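Long-range contacts in uncharacterized protein (PDB 4RGI), which is of unknown function and consists of a small KTSC domain, an antiparallel beta sheet packed against two helices: residues L39-R44 against G65-R70; S12-I17 against L26-R31. All coordinates share one frame; numbering follows the deposited sequence.

Contact 1 (L39-R44 against G65-R70); sequences LGVPER and GKFLCR
The chain leaving strand 34-39 and the chain entering strand 69-72 run in roughly opposite senses, 145° apart end to end, and come closest at L39 and L68, whose CA atoms are 5.5 Å apart. In this alpha-beta sandwich these are the two places where the backbone passes between sheet and helices: G40-P42 leads up to helix 43-51, with P42 at its N-cap position, while 65-68 comes down from helix 55-63. A single backbone hydrogen bond ties them, L39 N to L68 O at 2.8 Å, with the donor lying nearly along the C=O axis. F67, in the loop ahead of strand 69-72, makes the largest side-chain contribution from 65-70. Its CG is anti to the carbonyl carbon (chi1 -57°), which sends the ring over the L39-P42 turn. V41 CG2 meets one face in a CH-pi contact, 3.9 Å from the ring centroid and 18° off the normal, while P42 CD touches CE1 and CZ obliquely. G40, at positive phi, brings its carbonyl O to 3.4 Å from F67 CE1. Farther down, L39 lies alongside L68, pointing the same way, and crosses the extended R70 side chain at about a right angle. The guanidinium is tied through NE to Q37 OE1 on the neighbouring strand, and L39 lies over one of its faces, with CD1 4.0 Å from R70 NH1.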
loop_
_atom_site.group_PDB
_atom_site.type_symbol
_atom_site.label_atom_id
_atom_site.label_comp_id
_atom_site.label_asym_id
_atom_site.label_seq_id
_atom_site.Cartn_x
_atom_site.Cartn_y
_atom_site.Cartn_z
ATOM N N LEU A 39 -2.703 -4.987 7.116
ATOM C CA LEU A 39 -3.459 -4.649 8.312
ATOM C C LEU A 39 -2.550 -4.101 9.374
ATOM O O LEU A 39 -1.427 -4.550 9.519
ATOM C CB LEU A 39 -4.199 -5.873 8.845
ATOM C CG LEU A 39 -5.097 -6.570 7.840
ATOM C CD1 LEU A 39 -5.805 -7.707 8.530
ATOM C CD2 LEU A 39 -6.091 -5.585 7.324
ATOM N N GLY A 40 -3.033 -3.113 10.109
ATOM C CA GLY A 40 -2.292 -2.592 11.235
ATOM C C GLY A 40 -1.137 -1.717 10.812
ATOM O O GLY A 40 -0.087 -1.745 11.423
ATOM N N VAL A 41 -1.356 -0.930 9.766
ATOM C CA VAL A 41 -0.352 -0.023 9.227
ATOM C C VAL A 41 -0.577 1.379 9.769
ATOM O O VAL A 41 -1.668 1.927 9.613
ATOM C CB VAL A 41 -0.414 -0.014 7.675
ATOM C CG1 VAL A 41 0.588 0.950 7.088
ATOM C CG2 VAL A 41 -0.167 -1.414 7.151
ATOM N N PRO A 42 0.450 1.967 10.405
ATOM C CA PRO A 42 0.319 3.303 10.977
ATOM C C PRO A 42 0.236 4.383 9.911
ATOM O O PRO A 42 0.780 4.235 8.824
ATOM C CB PRO A 42 1.595 3.459 11.807
ATOM C CG PRO A 42 2.565 2.563 11.178
ATOM C CD PRO A 42 1.777 1.391 10.666
ATOM N N GLU A 43 -0.447 5.472 10.230
ATOM C CA GLU A 43 -0.657 6.522 9.246
ATOM C C GLU A 43 0.663 7.111 8.748
ATOM O O GLU A 43 0.785 7.441 7.574
ATOM C CB GLU A 43 -1.551 7.620 9.831
ATOM C CG GLU A 43 -1.875 8.736 8.850
ATOM C CD GLU A 43 -2.867 9.741 9.408
ATOM O OE1 GLU A 43 -3.419 9.492 10.500
ATOM O OE2 GLU A 43 -3.095 10.780 8.751
ATOM N N ARG A 44 1.663 7.216 9.624
ATOM C CA ARG A 44 2.951 7.747 9.208
ATOM C C ARG A 44 3.571 6.915 8.091
ATOM O O ARG A 44 4.208 7.457 7.201
ATOM C CB ARG A 44 3.904 7.828 10.395
ATOM C CG ARG A 44 5.293 8.386 10.063
ATOM C CD ARG A 44 5.218 9.773 9.412
ATOM N NE ARG A 44 6.547 10.345 9.229
ATOM C CZ ARG A 44 6.784 11.483 8.573
ATOM N NH1 ARG A 44 5.787 12.172 8.048
ATOM N NH2 ARG A 44 8.018 11.932 8.455
ATOM N N GLY A 65 5.972 -8.101 3.973
ATOM C CA GLY A 65 6.302 -9.060 5.005
ATOM C C GLY A 65 6.393 -8.497 6.400
ATOM O O GLY A 65 6.747 -9.213 7.332
ATOM N N LYS A 66 6.083 -7.215 6.552
ATOM C CA LYS A 66 6.162 -6.575 7.858
ATOM C C LYS A 66 4.781 -6.319 8.456
ATOM O O LYS A 66 4.654 -5.957 9.624
ATOM C CB LYS A 66 6.953 -5.272 7.760
ATOM C CG LYS A 66 8.396 -5.538 7.334
ATOM C CD LYS A 66 9.376 -4.596 7.960
ATOM C CE LYS A 66 10.789 -5.150 7.814
ATOM N NZ LYS A 66 11.129 -5.358 6.390
ATOM N N PHE A 67 3.746 -6.489 7.642
ATOM C CA PHE A 67 2.369 -6.396 8.109
ATOM C C PHE A 67 1.572 -7.549 7.529
ATOM O O PHE A 67 1.827 -7.981 6.401
ATOM C CB PHE A 67 1.723 -5.061 7.702
ATOM C CG PHE A 67 2.463 -3.868 8.188
ATOM C CD1 PHE A 67 2.170 -3.317 9.431
ATOM C CD2 PHE A 67 3.464 -3.291 7.415
ATOM C CE1 PHE A 67 2.869 -2.217 9.885
ATOM C CE2 PHE A 67 4.160 -2.203 7.864
ATOM C CZ PHE A 67 3.867 -1.662 9.102
ATOM N N LEU A 68 0.614 -8.054 8.297
ATOM C CA LEU A 68 -0.265 -9.112 7.804
ATOM C C LEU A 68 -1.007 -8.634 6.570
ATOM O O LEU A 68 -1.538 -7.519 6.552
ATOM C CB LEU A 68 -1.257 -9.525 8.887
ATOM C CG LEU A 68 -2.007 -10.852 8.806
ATOM C CD1 LEU A 68 -2.510 -11.170 10.192
ATOM C CD2 LEU A 68 -3.178 -10.789 7.846
ATOM N N CYS A 69 -1.067 -9.483 5.551
ATOM C CA CYS A 69 -1.789 -9.091 4.353
ATOM C C CYS A 69 -2.732 -10.152 3.838
ATOM O O CYS A 69 -2.597 -11.346 4.140
ATOM C CB CYS A 69 -0.820 -8.680 3.251
ATOM S SG CYS A 69 -0.023 -10.008 2.382
ATOM N N ARG A 70 -3.727 -9.696 3.099
ATOM C CA ARG A 70 -4.663 -10.591 2.456
ATOM C C ARG A 70 -4.985 -10.073 1.062
ATOM O O ARG A 70 -5.050 -8.861 0.826
ATOM C CB ARG A 70 -5.933 -10.738 3.289
ATOM C CG ARG A 70 -6.656 -9.451 3.531
ATOM C CD ARG A 70 -7.783 -9.621 4.523
ATOM N NE ARG A 70 -8.473 -8.352 4.733
ATOM C CZ ARG A 70 -9.147 -8.047 5.834
ATOM N NH1 ARG A 70 -9.217 -8.926 6.825
ATOM N NH2 ARG A 70 -9.744 -6.867 5.948
#

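Contact 2 (S12-I17 against L26-R31); sequences SRILSI and LEIQFR. With SO4 (sulfate ion), chain B.
L15, Q29 and R31 bury the most surface where strands 14-20 and 25-30 pair as an antiparallel beta hairpin, interrupted here by a classic beta bulge. L15 and S16 both face Q29, and the extra residue shifts the register by one between the I14-F30 and S16-Q29 pairs. Q29 O takes L15 N at 2.8 Å, nearly along its C=O axis, and a weak second bond from S16 N at 3.5 Å; Q29 N returns a straight bond to S16 O. The extended Q29 side chain, CG anti to the backbone N, carries OE1 to S16 OG, which donates at 2.7 Å onto an in-plane lone pair. L15 reaches across R31 at about a right angle, setting CD2 3.4 Å above the guanidinium plane, near NH1, while R31 NE bonds to S11 O. R31 N closes the end of the pairing on R13 O from above the carbonyl plane. On the face bearing I14, I17, I28 and F30, I14 CG2 meets I28 CG2 at 3.8 Å, under F59 of helix 55-63. Q29 OE1 can only accept and R6 NE can only donate, so the buried S16 hydroxyl both gives and takes a bond, which probably fixes its rotation.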
loop_
_atom_site.group_PDB
_atom_site.type_symbol
_atom_site.label_atom_id
_atom_site.label_comp_id
_atom_site.label_asym_id
_atom_site.label_seq_id
_atom_site.Cartn_x
_atom_site.Cartn_y
_atom_site.Cartn_z
ATOM N N SER A 12 6.519 1.114 -11.537
ATOM C CA SER A 12 6.633 -0.028 -12.429
ATOM C C SER A 12 5.921 -1.249 -11.843
ATOM O O SER A 12 5.656 -2.220 -12.547
ATOM C CB SER A 12 8.101 -0.346 -12.714
ATOM O OG SER A 12 8.778 -0.824 -11.566
ATOM N N ARG A 13 5.599 -1.201 -10.555
ATOM C CA ARG A 13 5.019 -2.373 -9.908
ATOM C C ARG A 13 3.657 -2.123 -9.289
ATOM O O ARG A 13 2.876 -3.056 -9.094
ATOM C CB ARG A 13 5.974 -2.885 -8.842
ATOM C CG ARG A 13 7.293 -3.353 -9.424
ATOM C CD ARG A 13 8.339 -3.397 -8.381
ATOM N NE ARG A 13 8.006 -4.351 -7.324
ATOM C CZ ARG A 13 8.729 -4.485 -6.220
ATOM N NH1 ARG A 13 9.796 -3.718 -6.053
ATOM N NH2 ARG A 13 8.383 -5.364 -5.282
ATOM N N ILE A 14 3.373 -0.865 -8.974
ATOM C CA ILE A 14 2.166 -0.529 -8.230
ATOM C C ILE A 14 1.298 0.443 -9.012
ATOM O O ILE A 14 1.794 1.420 -9.572
ATOM C CB ILE A 14 2.538 0.055 -6.848
ATOM C CG1 ILE A 14 3.245 -1.030 -6.022
ATOM C CG2 ILE A 14 1.291 0.590 -6.119
ATOM C CD1 ILE A 14 3.976 -0.537 -4.763
ATOM N N LEU A 15 -0.001 0.167 -9.066
ATOM C CA LEU A 15 -0.933 1.024 -9.798
ATOM C C LEU A 15 -1.628 2.074 -8.928
ATOM O O LEU A 15 -1.819 3.214 -9.352
ATOM C CB LEU A 15 -1.991 0.168 -10.495
ATOM C CG LEU A 15 -1.513 -0.730 -11.636
ATOM C CD1 LEU A 15 -2.640 -1.637 -12.068
ATOM C CD2 LEU A 15 -1.042 0.114 -12.811
ATOM N N SER A 16 -2.011 1.695 -7.710
ATOM C CA SER A 16 -2.717 2.611 -6.822
ATOM C C SER A 16 -2.594 2.174 -5.360
ATOM O O SER A 16 -2.355 1.010 -5.071
ATOM C CB SER A 16 -4.207 2.725 -7.190
ATOM O OG SER A 16 -4.875 1.476 -7.058
ATOM N N ILE A 17 -2.763 3.136 -4.460
ATOM C CA ILE A 17 -2.571 2.930 -3.027
ATOM C C ILE A 17 -3.659 3.649 -2.287
ATOM O O ILE A 17 -3.902 4.823 -2.558
ATOM C CB ILE A 17 -1.212 3.465 -2.538
ATOM C CG1 ILE A 17 -0.056 2.757 -3.237
ATOM C CG2 ILE A 17 -1.065 3.290 -1.019
ATOM C CD1 ILE A 17 1.292 3.417 -2.974
ATOM N N LEU A 26 -4.024 -0.551 4.838
ATOM C CA LEU A 26 -3.383 -0.048 3.637
ATOM C C LEU A 26 -3.766 -0.946 2.478
ATOM O O LEU A 26 -3.674 -2.153 2.605
ATOM C CB LEU A 26 -1.870 -0.047 3.812
ATOM C CG LEU A 26 -1.022 0.403 2.638
ATOM C CD1 LEU A 26 -1.070 1.919 2.497
ATOM C CD2 LEU A 26 0.372 -0.054 2.897
ATOM N N GLU A 27 -4.200 -0.374 1.356
ATOM C CA GLU A 27 -4.587 -1.200 0.218
ATOM C C GLU A 27 -3.678 -0.888 -0.958
ATOM O O GLU A 27 -3.509 0.271 -1.330
ATOM C CB GLU A 27 -6.054 -0.970 -0.145
ATOM C CG GLU A 27 -6.642 -2.013 -1.071
ATOM C CD GLU A 27 -8.162 -1.888 -1.174
ATOM O OE1 GLU A 27 -8.874 -2.400 -0.287
ATOM O OE2 GLU A 27 -8.631 -1.244 -2.124
ATOM N N ILE A 28 -3.080 -1.926 -1.527
ATOM C CA ILE A 28 -2.133 -1.741 -2.616
ATOM C C ILE A 28 -2.611 -2.526 -3.830
ATOM O O ILE A 28 -2.816 -3.726 -3.738
ATOM C CB ILE A 28 -0.728 -2.226 -2.250
ATOM C CG1 ILE A 28 -0.242 -1.557 -0.959
ATOM C CG2 ILE A 28 0.233 -1.927 -3.413
ATOM C CD1 ILE A 28 1.159 -1.972 -0.564
ATOM N N GLN A 29 -2.799 -1.848 -4.954
ATOM C CA GLN A 29 -3.100 -2.555 -6.187
ATOM C C GLN A 29 -1.827 -2.695 -7.029
ATOM O O GLN A 29 -1.250 -1.700 -7.454
ATOM C CB GLN A 29 -4.190 -1.819 -6.952
ATOM C CG GLN A 29 -4.467 -2.389 -8.324
ATOM C CD GLN A 29 -5.518 -1.602 -9.049
ATOM O OE1 GLN A 29 -5.621 -0.383 -8.897
ATOM N NE2 GLN A 29 -6.313 -2.297 -9.857
ATOM N N PHE A 30 -1.384 -3.928 -7.243
ATOM C CA PHE A 30 -0.167 -4.201 -8.007
ATOM C C PHE A 30 -0.452 -4.363 -9.509
ATOM O O PHE A 30 -1.553 -4.730 -9.899
ATOM C CB PHE A 30 0.517 -5.459 -7.476
ATOM C CG PHE A 30 0.990 -5.340 -6.058
ATOM C CD1 PHE A 30 0.200 -5.764 -5.006
ATOM C CD2 PHE A 30 2.234 -4.811 -5.781
ATOM C CE1 PHE A 30 0.650 -5.650 -3.703
ATOM C CE2 PHE A 30 2.679 -4.690 -4.493
ATOM C CZ PHE A 30 1.891 -5.105 -3.452
ATOM N N ARG A 31 0.544 -4.096 -10.347
ATOM C CA ARG A 31 0.351 -4.204 -11.792
ATOM C C ARG A 31 -0.075 -5.599 -12.247
ATOM O O ARG A 31 -1.116 -5.754 -12.897
ATOM C CB ARG A 31 1.626 -3.810 -12.533
ATOM C CG ARG A 31 1.886 -2.328 -12.521
ATOM C CD ARG A 31 2.644 -1.895 -13.751
ATOM N NE ARG A 31 2.772 -0.445 -13.781
ATOM C CZ ARG A 31 2.055 0.354 -14.559
ATOM N NH1 ARG A 31 1.157 -0.156 -15.393
ATOM N NH2 ARG A 31 2.244 1.665 -14.511
HETATM S S SO4 B . 9.117 1.672 -9.046
HETATM O O1 SO4 B . 9.075 0.226 -9.096
HETATM O O2 SO4 B . 8.785 2.179 -10.372
HETATM O O3 SO4 B . 8.126 2.113 -8.069
HETATM O O4 SO4 B . 10.458 2.135 -8.658
#

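Both contacts belong to the same antiparallel sheet, on opposite sides of the chain's centre, with about 14 Å between their own centres. Contact 2 is partly buried: it joins two strands consecutive in the chain through several backbone bonds, and its apolar face lies against the helices. Contact 1 is a surface contact that brings together two connecting segments separated by both helices, relying on one backbone bond and on an aromatic ring set against a turn. An arginine lies beneath a leucine methyl group in each, but the hydroxyl-amide bond is found in contact 2 alone. The two meet where V41 CG2 packs 4.0 Å from L26 CB.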